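PDB 7DSZ: Amuc_1102 from Akkermansia muciniphila, which is of unknown function but adopts an immunoglobulin-like fold related to archaeal type IV pilus proteins, consistent with a part in a pilus-like assembly. Local coordinates for residues V21-L26 with F54-K59; F76-A81 with T109-Y114; Q137-E142 with A149-E154; L178-T183 with D191-I196. One frame throughout, in Å; residues are numbered along the deposited sequence.

Contact 1: residues V21-L26 with F54-K59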
# COMPACT_ATOMS: atom_id res chain seq x y z
N VAL C 21 -9.53 23.00 -15.83
CA VAL C 21 -8.69 22.98 -14.65
C VAL C 21 -7.76 24.19 -14.70
O VAL C 21 -7.02 24.38 -15.67
CB VAL C 21 -7.88 21.68 -14.56
CG1 VAL C 21 -6.95 21.71 -13.37
CG2 VAL C 21 -8.83 20.49 -14.46
N SER C 22 -7.83 25.03 -13.67
CA SER C 22 -6.94 26.17 -13.53
C SER C 22 -5.77 25.76 -12.65
O SER C 22 -5.94 25.55 -11.45
CB SER C 22 -7.67 27.37 -12.93
OG SER C 22 -6.78 28.45 -12.75
N LEU C 23 -4.58 25.64 -13.24
CA LEU C 23 -3.37 25.29 -12.50
C LEU C 23 -2.61 26.53 -12.08
O LEU C 23 -2.56 27.52 -12.81
CB LEU C 23 -2.44 24.42 -13.36
CG LEU C 23 -2.94 23.05 -13.80
CD1 LEU C 23 -1.94 22.44 -14.77
CD2 LEU C 23 -3.11 22.13 -12.57
N GLU C 24 -2.00 26.47 -10.90
CA GLU C 24 -0.98 27.44 -10.55
C GLU C 24 0.36 26.79 -10.86
O GLU C 24 0.47 26.07 -11.85
CB GLU C 24 -1.12 27.89 -9.09
CG GLU C 24 -2.54 28.44 -8.76
CD GLU C 24 -2.96 29.61 -9.64
OE1 GLU C 24 -2.09 30.42 -10.03
OE2 GLU C 24 -4.18 29.72 -9.95
N LYS C 25 1.40 27.05 -10.08
CA LYS C 25 2.71 26.49 -10.40
C LYS C 25 3.03 25.32 -9.48
O LYS C 25 2.61 25.30 -8.32
CB LYS C 25 3.80 27.56 -10.28
CG LYS C 25 3.56 28.77 -11.17
CD LYS C 25 4.74 29.73 -11.07
CE LYS C 25 4.61 30.89 -12.04
NZ LYS C 25 5.83 31.75 -11.93
N LEU C 26 3.79 24.37 -10.00
CA LEU C 26 4.40 23.33 -9.16
C LEU C 26 5.54 23.94 -8.35
O LEU C 26 6.48 24.50 -8.92
CB LEU C 26 4.92 22.18 -10.01
CG LEU C 26 5.30 20.92 -9.23
CD1 LEU C 26 4.08 20.23 -8.60
CD2 LEU C 26 6.05 19.96 -10.12
N PHE C 54 6.46 18.02 -3.92
CA PHE C 54 6.11 18.89 -5.04
C PHE C 54 4.62 19.16 -4.97
O PHE C 54 3.83 18.22 -5.00
CB PHE C 54 6.47 18.24 -6.38
CG PHE C 54 7.95 18.02 -6.59
CD1 PHE C 54 8.73 19.00 -7.21
CD2 PHE C 54 8.55 16.84 -6.20
CE1 PHE C 54 10.11 18.79 -7.43
CE2 PHE C 54 9.91 16.62 -6.40
CZ PHE C 54 10.69 17.60 -7.02
N GLU C 55 4.23 20.43 -4.88
CA GLU C 55 2.84 20.81 -4.66
C GLU C 55 2.37 21.70 -5.79
O GLU C 55 3.08 22.65 -6.15
CB GLU C 55 2.69 21.59 -3.35
CG GLU C 55 3.10 20.81 -2.11
CD GLU C 55 1.93 20.04 -1.57
OE1 GLU C 55 0.82 20.64 -1.48
OE2 GLU C 55 2.10 18.84 -1.25
N ILE C 56 1.19 21.44 -6.35
CA ILE C 56 0.59 22.34 -7.33
C ILE C 56 -0.86 22.66 -6.96
O ILE C 56 -1.69 21.75 -6.87
CB ILE C 56 0.68 21.80 -8.77
CG1 ILE C 56 0.12 22.83 -9.76
CG2 ILE C 56 0.03 20.42 -8.95
CD1 ILE C 56 0.65 22.60 -11.20
N PRO C 57 -1.19 23.92 -6.70
CA PRO C 57 -2.58 24.29 -6.46
C PRO C 57 -3.39 24.21 -7.74
O PRO C 57 -2.88 24.49 -8.83
CB PRO C 57 -2.50 25.76 -6.00
CG PRO C 57 -1.06 26.07 -5.79
CD PRO C 57 -0.28 25.08 -6.66
N PHE C 58 -4.66 23.85 -7.60
CA PHE C 58 -5.54 23.88 -8.76
C PHE C 58 -6.99 24.02 -8.33
O PHE C 58 -7.35 23.80 -7.17
CB PHE C 58 -5.35 22.64 -9.64
CG PHE C 58 -5.93 21.36 -9.08
CD1 PHE C 58 -5.19 20.56 -8.22
CD2 PHE C 58 -7.18 20.93 -9.47
CE1 PHE C 58 -5.70 19.36 -7.76
CE2 PHE C 58 -7.70 19.73 -9.01
CZ PHE C 58 -6.97 18.95 -8.14
N LYS C 59 -7.83 24.42 -9.30
CA LYS C 59 -9.27 24.52 -9.11
C LYS C 59 -9.94 24.02 -10.38
O LYS C 59 -9.41 24.22 -11.48
CB LYS C 59 -9.69 25.97 -8.79
CG LYS C 59 -11.20 26.15 -8.64
CD LYS C 59 -11.56 27.63 -8.44
CE LYS C 59 -11.57 27.97 -6.97
NZ LYS C 59 -12.24 29.30 -6.72
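F58 carries its CG in the crowded position between the backbone N and the carbonyl carbon (chi1 74°), so its ring leads away from 21-26 and its CB stays beside L23 on one sheet face. L23, with CG anti to its own carbonyl carbon (chi1 -63°), lays CD2 obliquely against that F58 CB at 3.7 Å. L26 takes the other course, CG anti to the backbone N (chi1 -168°), and CD1 settles 3.8 Å from F54 CB and 3.7 Å from I56 CB. I56, with CG1 anti to the backbone N, runs along the 24-26 backbone, where I56 CD1 comes within 3.5 Å of E24 O. The strands 18-32 and 50-63 run antiparallel here in the three-stranded sheet of the immunoglobulin-like sandwich, 18-32 being an outermost strand within the chain. S22 and K59 form a hydrogen-bonded pair: S22 N reaches K59 O at 2.8 Å, nearly along the C=O axis, and K59 N returns to S22 O at 3.1 Å in the carbonyl plane. L23 and F58 follow as a non-hydrogen-bonded pair. E24 N still gives an almost straight bond of 3.0 Å to P57 O, but from above the carbonyl plane; P57 has no N-H to give back, and strand 18-32 is interrupted at this point. The proline ring crosses the CB-CG part of E24 at about a right angle, with P57 CD 3.3 Å from K25 O. L23, L26, F54 and F58 meet F76, F78 and I80 of the facing sheet, whereas E55 points away from 21-26 and places its carboxylate on R192 and Y193.

Contact 2: residues F76-A81 with T109-Y114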
# COMPACT_ATOMS: atom_id res chain seq x y z
N PHE C 76 -3.38 13.35 -13.12
CA PHE C 76 -2.26 14.28 -13.13
C PHE C 76 -1.01 13.53 -13.54
O PHE C 76 -0.67 12.53 -12.92
CB PHE C 76 -2.05 14.90 -11.74
CG PHE C 76 -2.95 16.06 -11.45
CD1 PHE C 76 -4.32 15.88 -11.36
CD2 PHE C 76 -2.43 17.33 -11.27
CE1 PHE C 76 -5.17 16.95 -11.08
CE2 PHE C 76 -3.27 18.42 -10.99
CZ PHE C 76 -4.65 18.21 -10.91
N LYS C 77 -0.31 14.03 -14.55
CA LYS C 77 0.97 13.46 -14.97
C LYS C 77 2.06 14.44 -14.59
O LYS C 77 2.03 15.60 -15.01
CB LYS C 77 0.97 13.15 -16.47
CG LYS C 77 -0.05 12.10 -16.84
CD LYS C 77 -0.12 11.89 -18.36
CE LYS C 77 -0.95 10.64 -18.70
NZ LYS C 77 -1.06 10.44 -20.18
N PHE C 78 3.00 13.99 -13.76
CA PHE C 78 4.10 14.82 -13.30
C PHE C 78 5.38 14.43 -14.03
O PHE C 78 5.68 13.24 -14.17
CB PHE C 78 4.34 14.64 -11.80
CG PHE C 78 3.20 15.12 -10.94
CD1 PHE C 78 2.11 14.29 -10.71
CD2 PHE C 78 3.24 16.36 -10.34
CE1 PHE C 78 1.06 14.70 -9.90
CE2 PHE C 78 2.20 16.80 -9.52
CZ PHE C 78 1.11 15.97 -9.30
N TYR C 79 6.13 15.44 -14.47
CA TYR C 79 7.42 15.25 -15.13
C TYR C 79 8.44 16.10 -14.41
O TYR C 79 8.27 17.33 -14.31
CB TYR C 79 7.38 15.67 -16.61
CG TYR C 79 6.29 15.00 -17.41
CD1 TYR C 79 5.02 15.57 -17.48
CD2 TYR C 79 6.52 13.83 -18.11
CE1 TYR C 79 4.01 14.99 -18.21
CE2 TYR C 79 5.51 13.23 -18.85
CZ TYR C 79 4.26 13.82 -18.89
OH TYR C 79 3.24 13.25 -19.62
N ILE C 80 9.51 15.48 -13.93
CA ILE C 80 10.56 16.18 -13.20
C ILE C 80 11.90 15.76 -13.79
O ILE C 80 12.17 14.57 -13.97
CB ILE C 80 10.49 15.88 -11.69
CG1 ILE C 80 9.22 16.53 -11.10
CG2 ILE C 80 11.74 16.40 -10.98
CD1 ILE C 80 8.77 15.96 -9.75
N ALA C 81 12.74 16.75 -14.09
CA ALA C 81 14.05 16.52 -14.69
C ALA C 81 15.14 16.97 -13.73
O ALA C 81 15.09 18.08 -13.19
CB ALA C 81 14.17 17.25 -16.04
N THR C 109 -7.84 23.36 -4.32
CA THR C 109 -7.28 22.15 -3.74
C THR C 109 -5.86 22.00 -4.28
O THR C 109 -5.29 22.93 -4.85
CB THR C 109 -8.20 20.95 -4.03
OG1 THR C 109 -7.70 19.77 -3.38
CG2 THR C 109 -8.34 20.71 -5.52
N TYR C 110 -5.24 20.84 -4.03
CA TYR C 110 -3.84 20.63 -4.37
C TYR C 110 -3.63 19.24 -4.93
O TYR C 110 -4.31 18.29 -4.54
CB TYR C 110 -2.92 20.77 -3.16
CG TYR C 110 -2.34 22.14 -2.93
CD1 TYR C 110 -1.11 22.49 -3.49
CD2 TYR C 110 -2.99 23.07 -2.12
CE1 TYR C 110 -0.55 23.75 -3.28
CE2 TYR C 110 -2.45 24.34 -1.91
CZ TYR C 110 -1.22 24.66 -2.48
OH TYR C 110 -0.65 25.89 -2.26
N ALA C 111 -2.63 19.12 -5.81
CA ALA C 111 -2.07 17.83 -6.21
C ALA C 111 -0.60 17.78 -5.76
O ALA C 111 0.03 18.82 -5.54
CB ALA C 111 -2.19 17.62 -7.72
N SER C 112 -0.05 16.57 -5.62
CA SER C 112 1.32 16.49 -5.15
C SER C 112 1.99 15.19 -5.60
O SER C 112 1.32 14.22 -5.96
CB SER C 112 1.40 16.61 -3.61
OG SER C 112 0.72 15.53 -2.98
N VAL C 113 3.32 15.22 -5.61
CA VAL C 113 4.15 14.02 -5.77
C VAL C 113 5.41 14.24 -4.95
O VAL C 113 5.74 15.36 -4.56
CB VAL C 113 4.55 13.69 -7.23
CG1 VAL C 113 3.40 13.03 -7.95
CG2 VAL C 113 5.05 14.94 -7.94
N TYR C 114 6.11 13.14 -4.66
CA TYR C 114 7.18 13.17 -3.67
C TYR C 114 8.41 12.41 -4.14
O TYR C 114 8.30 11.42 -4.87
CB TYR C 114 6.73 12.55 -2.32
CG TYR C 114 5.45 13.19 -1.80
CD1 TYR C 114 4.22 12.90 -2.38
CD2 TYR C 114 5.49 14.11 -0.74
CE1 TYR C 114 3.06 13.51 -1.94
CE2 TYR C 114 4.32 14.71 -0.27
CZ TYR C 114 3.10 14.40 -0.89
OH TYR C 114 1.92 15.00 -0.45
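From CB outward, F78 lies against V113, which reaches toward it tip to tip. F78 points from strand 70-83 toward strand 109-115, its CG anti to the carbonyl carbon (chi1 -65°). F78 CB begins 3.9 Å from V113 CG2, and the next atom, F78 CG, closes to 3.5 Å from the same methyl. At the ortho positions the two branches of the valine divide the ring: F78 CD1 meets V113 CG1 at 3.3 Å, F78 CD2 meets V113 CG2 at 3.3 Å, both tight. V113 CG1 therefore sits over the ring face, 22° off the normal and shifted to the rim, a CH-pi contact; F78 CE1 touches the same methyl. At the tip, F78 CZ passes on to the backbone, 3.8 Å from S112 O, and turns its edge to A111 CB at 4.0 Å. That alanine methyl serves two rings, since A111 CB also lies over one face of F76, 3.8 Å from the ring centroid, as a second CH-pi contact. No hydrogen bond crosses between the segments. Their axes pass 8.7 Å apart at 45°, the face-to-face packing of two sheets in an immunoglobulin-like sandwich, here with buried aromatic rings set against small aliphatic groups. Strand 70-83 runs between strands 91-104 and 134-143 in one sheet, while 109-115 pairs with 50-63 in the other; V139 and V141 of 134-143 touch F76 from within its sheet, V98 of 91-104 touches V113, and Y100 meets F76 edge-to-face.

Contact 3: residues Q137-E142 with A149-E154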
# COMPACT_ATOMS: atom_id res chain seq x y z
N GLN C 137 10.36 21.09 -14.77
CA GLN C 137 9.12 20.59 -14.18
C GLN C 137 7.98 20.70 -15.18
O GLN C 137 7.93 21.63 -15.98
CB GLN C 137 8.70 21.36 -12.91
CG GLN C 137 9.75 21.41 -11.84
CD GLN C 137 9.27 22.06 -10.56
OE1 GLN C 137 9.67 21.67 -9.47
NE2 GLN C 137 8.44 23.10 -10.69
N GLY C 138 7.05 19.76 -15.11
CA GLY C 138 5.84 19.86 -15.90
C GLY C 138 4.72 19.07 -15.26
O GLY C 138 4.95 18.05 -14.61
N VAL C 139 3.49 19.55 -15.45
CA VAL C 139 2.29 18.85 -14.99
C VAL C 139 1.26 18.90 -16.10
O VAL C 139 0.93 19.98 -16.60
CB VAL C 139 1.71 19.48 -13.71
CG1 VAL C 139 0.43 18.75 -13.30
CG2 VAL C 139 2.75 19.44 -12.57
N VAL C 140 0.73 17.74 -16.48
CA VAL C 140 -0.34 17.63 -17.47
C VAL C 140 -1.55 16.99 -16.79
O VAL C 140 -1.42 15.94 -16.16
CB VAL C 140 0.10 16.80 -18.68
CG1 VAL C 140 -1.08 16.61 -19.66
CG2 VAL C 140 1.29 17.47 -19.38
N VAL C 141 -2.71 17.62 -16.93
CA VAL C 141 -3.95 17.12 -16.32
C VAL C 141 -4.86 16.62 -17.42
O VAL C 141 -5.13 17.34 -18.39
CB VAL C 141 -4.66 18.21 -15.50
CG1 VAL C 141 -5.90 17.62 -14.82
CG2 VAL C 141 -3.71 18.82 -14.48
N GLU C 142 -5.37 15.40 -17.26
CA GLU C 142 -6.32 14.82 -18.20
C GLU C 142 -7.66 14.56 -17.52
O GLU C 142 -7.72 14.18 -16.34
CB GLU C 142 -5.78 13.51 -18.81
CG GLU C 142 -4.53 13.71 -19.64
CD GLU C 142 -3.99 12.42 -20.24
OE1 GLU C 142 -4.60 11.35 -20.02
OE2 GLU C 142 -2.96 12.47 -20.94
N ALA C 149 -5.29 20.68 -19.07
CA ALA C 149 -4.47 21.76 -18.53
C ALA C 149 -3.02 21.31 -18.50
O ALA C 149 -2.73 20.12 -18.36
CB ALA C 149 -4.93 22.20 -17.13
N THR C 150 -2.12 22.27 -18.63
CA THR C 150 -0.69 22.01 -18.64
C THR C 150 0.04 23.11 -17.88
O THR C 150 -0.23 24.29 -18.07
CB THR C 150 -0.14 21.93 -20.07
OG1 THR C 150 -0.76 20.84 -20.76
CG2 THR C 150 1.36 21.71 -20.06
N TYR C 151 0.96 22.71 -17.00
CA TYR C 151 1.90 23.62 -16.37
C TYR C 151 3.30 23.23 -16.81
O TYR C 151 3.61 22.05 -16.95
CB TYR C 151 1.82 23.56 -14.83
CG TYR C 151 3.15 23.90 -14.21
CD1 TYR C 151 3.54 25.22 -14.00
CD2 TYR C 151 4.07 22.89 -13.88
CE1 TYR C 151 4.80 25.53 -13.48
CE2 TYR C 151 5.31 23.18 -13.36
CZ TYR C 151 5.68 24.49 -13.17
OH TYR C 151 6.93 24.75 -12.64
N SER C 152 4.16 24.22 -17.05
CA SER C 152 5.56 23.91 -17.34
C SER C 152 6.45 24.99 -16.75
O SER C 152 6.10 26.17 -16.77
CB SER C 152 5.83 23.80 -18.84
OG SER C 152 7.22 23.60 -19.08
N SER C 153 7.62 24.58 -16.24
CA SER C 153 8.62 25.53 -15.78
C SER C 153 9.29 26.27 -16.94
O SER C 153 9.96 27.28 -16.71
CB SER C 153 9.71 24.83 -14.95
OG SER C 153 10.45 23.92 -15.74
N GLU C 154 9.14 25.79 -18.17
CA GLU C 154 9.78 26.39 -19.33
C GLU C 154 8.74 27.05 -20.22
O GLU C 154 7.55 26.71 -20.19
CB GLU C 154 10.56 25.34 -20.14
CG GLU C 154 11.47 24.44 -19.30
CD GLU C 154 12.43 25.21 -18.41
OE1 GLU C 154 13.20 26.03 -18.94
OE2 GLU C 154 12.42 24.97 -17.17
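S153 OG is gripped by two bonds: it accepts the N-H of Q137 N at 3.0 Å and donates to E154 OE2 at 2.7 Å, on the anti lone pair of the carboxylate. Its crowded position between the S153 backbone N and carbonyl carbon (chi1 65°) turns the hydroxyl back onto Q137. The same pair is closed by S153 N, which gives a nearly straight bond of 3.0 Å to Q137 O, while W161 NE1 also donates to Q137 O. Farther along the hairpin of strands 134-143 and 146-152, V139 and Y151 form a hydrogen-bonded pair, with V139 N 2.9 Å from Y151 O and Y151 N 2.8 Å from V139 O. V141 N binds A149 O at 2.9 Å, but the return bond from A149 N to V141 O is weak. The Y151 ring reaches diagonally from V139 to Q137, with its edge to both: Y151 CD2 lies 3.9 Å from V139 CG2, and Q137 CB meets the ring near its plane. Q137, extended beyond CG, places NE2 3.0 Å from Y151 OH; the oxygen lies in the amide plane, although amide and ring planes are turned 69° apart. NE2 has a second acceptor in L26 O of strand 18-32. S152 OG accepts from E154 N in an ST turn and is also bonded to E159 O. The polar end of the hairpin is thus held by side chains as well as by the ladder, and the nearby E154 carboxylate probably polarises the S153 hydroxyl, making its oxygen a better acceptor for Q137 N.

Contact 4: residues L178-T183 with D191-I196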
# COMPACT_ATOMS: atom_id res chain seq x y z
N LEU C 178 6.68 9.35 -5.93
CA LEU C 178 5.68 8.66 -5.13
C LEU C 178 4.44 9.53 -5.00
O LEU C 178 4.54 10.76 -4.95
CB LEU C 178 6.23 8.37 -3.75
CG LEU C 178 7.54 7.56 -3.79
CD1 LEU C 178 8.20 7.58 -2.41
CD2 LEU C 178 7.20 6.14 -4.18
N ASN C 179 3.28 8.89 -4.95
CA ASN C 179 2.09 9.65 -4.59
C ASN C 179 1.99 9.69 -3.07
O ASN C 179 2.73 9.01 -2.34
CB ASN C 179 0.83 9.09 -5.30
CG ASN C 179 0.30 7.77 -4.69
OD1 ASN C 179 0.28 7.58 -3.49
ND2 ASN C 179 -0.19 6.88 -5.56
N LYS C 180 1.08 10.54 -2.58
CA LYS C 180 1.02 10.82 -1.15
C LYS C 180 0.75 9.56 -0.34
O LYS C 180 1.29 9.41 0.77
CB LYS C 180 -0.06 11.89 -0.89
CG LYS C 180 -0.25 12.25 0.56
CD LYS C 180 -1.09 13.54 0.66
CE LYS C 180 -1.36 13.94 2.11
NZ LYS C 180 -2.39 13.06 2.73
N ASP C 181 -0.09 8.65 -0.86
CA ASP C 181 -0.41 7.42 -0.14
C ASP C 181 0.73 6.42 -0.17
O ASP C 181 0.65 5.40 0.52
CB ASP C 181 -1.69 6.78 -0.70
CG ASP C 181 -2.94 7.55 -0.30
OD1 ASP C 181 -2.89 8.28 0.72
OD2 ASP C 181 -3.97 7.45 -0.99
N GLU C 182 1.78 6.70 -0.93
CA GLU C 182 3.01 5.92 -0.93
C GLU C 182 4.11 6.54 -0.07
O GLU C 182 5.29 6.17 -0.22
CB GLU C 182 3.50 5.75 -2.37
CG GLU C 182 2.50 4.99 -3.25
CD GLU C 182 2.89 4.98 -4.73
OE1 GLU C 182 3.35 6.01 -5.27
OE2 GLU C 182 2.71 3.92 -5.36
N THR C 183 3.76 7.45 0.83
CA THR C 183 4.69 8.15 1.69
C THR C 183 4.17 8.15 3.12
O THR C 183 2.99 7.87 3.35
CB THR C 183 4.89 9.62 1.26
OG1 THR C 183 3.72 10.37 1.64
CG2 THR C 183 5.15 9.75 -0.24
N ASP C 191 -7.31 16.81 4.18
CA ASP C 191 -8.26 17.67 3.46
C ASP C 191 -7.62 18.55 2.40
O ASP C 191 -8.36 19.25 1.69
CB ASP C 191 -9.00 18.56 4.45
CG ASP C 191 -10.04 17.80 5.21
OD1 ASP C 191 -10.36 16.68 4.74
OD2 ASP C 191 -10.52 18.29 6.25
N ARG C 192 -6.29 18.58 2.29
CA ARG C 192 -5.63 19.49 1.36
C ARG C 192 -5.70 19.00 -0.08
O ARG C 192 -5.58 19.81 -1.01
CB ARG C 192 -4.17 19.69 1.81
CG ARG C 192 -3.28 20.51 0.86
CD ARG C 192 -1.90 20.70 1.50
NE ARG C 192 -0.92 21.32 0.62
CZ ARG C 192 -0.65 22.62 0.62
NH1 ARG C 192 -1.30 23.43 1.46
NH2 ARG C 192 0.27 23.12 -0.20
N TYR C 193 -5.90 17.70 -0.29
CA TYR C 193 -5.82 17.05 -1.58
C TYR C 193 -7.03 16.16 -1.79
O TYR C 193 -7.63 15.68 -0.83
CB TYR C 193 -4.57 16.16 -1.67
CG TYR C 193 -3.29 16.74 -1.11
CD1 TYR C 193 -2.97 16.59 0.24
CD2 TYR C 193 -2.37 17.39 -1.94
CE1 TYR C 193 -1.79 17.09 0.74
CE2 TYR C 193 -1.18 17.90 -1.43
CZ TYR C 193 -0.90 17.73 -0.09
OH TYR C 193 0.26 18.21 0.46
N PRO C 194 -7.39 15.87 -3.04
CA PRO C 194 -8.42 14.86 -3.27
C PRO C 194 -7.92 13.46 -2.92
O PRO C 194 -6.72 13.21 -2.74
CB PRO C 194 -8.74 14.97 -4.77
CG PRO C 194 -8.00 16.22 -5.25
CD PRO C 194 -6.85 16.40 -4.31
N GLU C 195 -8.87 12.54 -2.84
CA GLU C 195 -8.57 11.12 -2.67
C GLU C 195 -7.79 10.60 -3.88
O GLU C 195 -8.05 10.99 -5.02
CB GLU C 195 -9.88 10.35 -2.51
CG GLU C 195 -9.74 8.84 -2.37
CD GLU C 195 -11.09 8.14 -2.25
OE1 GLU C 195 -12.13 8.83 -2.18
OE2 GLU C 195 -11.10 6.89 -2.20
N ILE C 196 -6.85 9.68 -3.63
CA ILE C 196 -6.07 9.05 -4.70
C ILE C 196 -6.63 7.68 -5.00
O ILE C 196 -6.82 6.86 -4.10
CB ILE C 196 -4.59 8.93 -4.31
CG1 ILE C 196 -4.00 10.32 -4.06
CG2 ILE C 196 -3.82 8.11 -5.38
CD1 ILE C 196 -2.61 10.29 -3.43
O HOH W 1 -6.22 9.06 -0.91
O HOH W 2 -4.32 5.66 -3.00
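K180 and D181 make a short 3-10 turn whose D181 CA lies 7.4 Å from I196 CA, and no direct hydrogen bond joins the two segments. N179 N binds E182 OE1, and E182 N returns a weak bond to N179 OD1. I196 points into this turn: CD1 lies 3.8 Å from K180 N and CG2 3.8 Å from N179 ND2, while D181 meets it tip to tip. D181 OD2 is held by two waters that bridge to the I196 backbone, while D181 OD1 is hydrogen-bonded to S186 OG. One water donates to D181 OD2 at 2.8 Å and accepts from I196 N at 2.9 Å; the other donates both to D181 OD2 at 2.7 Å and to I196 O at 3.0 Å. K180, extended as far as CE, crosses the Y193 ring at about a right angle, CE 3.5 Å from CE1, and bends at chi4 to put NZ on the carbonyls of S186 and F188. R192 CG sits over one face of that ring. Y193 packs on Y110 and S112 of strand 109-115, I196 on Y100 of strand 91-104, and E195 binds S116 of a second subunit.

The contacts follow one another along the chain, each closing before the next opens. Contacts 1, 2 and 3 lie pairwise with centres about 9 Å apart: contact 1 pairs strands within the three-stranded sheet, contact 3 is a hairpin of the other sheet, and contact 2, about 2 Å from the centre of the chain, packs the two together. Backbone bonds tie 54-59 to 109-114, and 76-81 to 137-142. Contact 4, about 15 Å from contact 1 and 19 Å from contact 3 between centres, gathers later loops beside strand 109-115, bound through Y114 and L178. Contacts 1 to 3 outline the sandwich core, and contact 4 lies beside it, where the C-terminal region also meets neighbouring subunits.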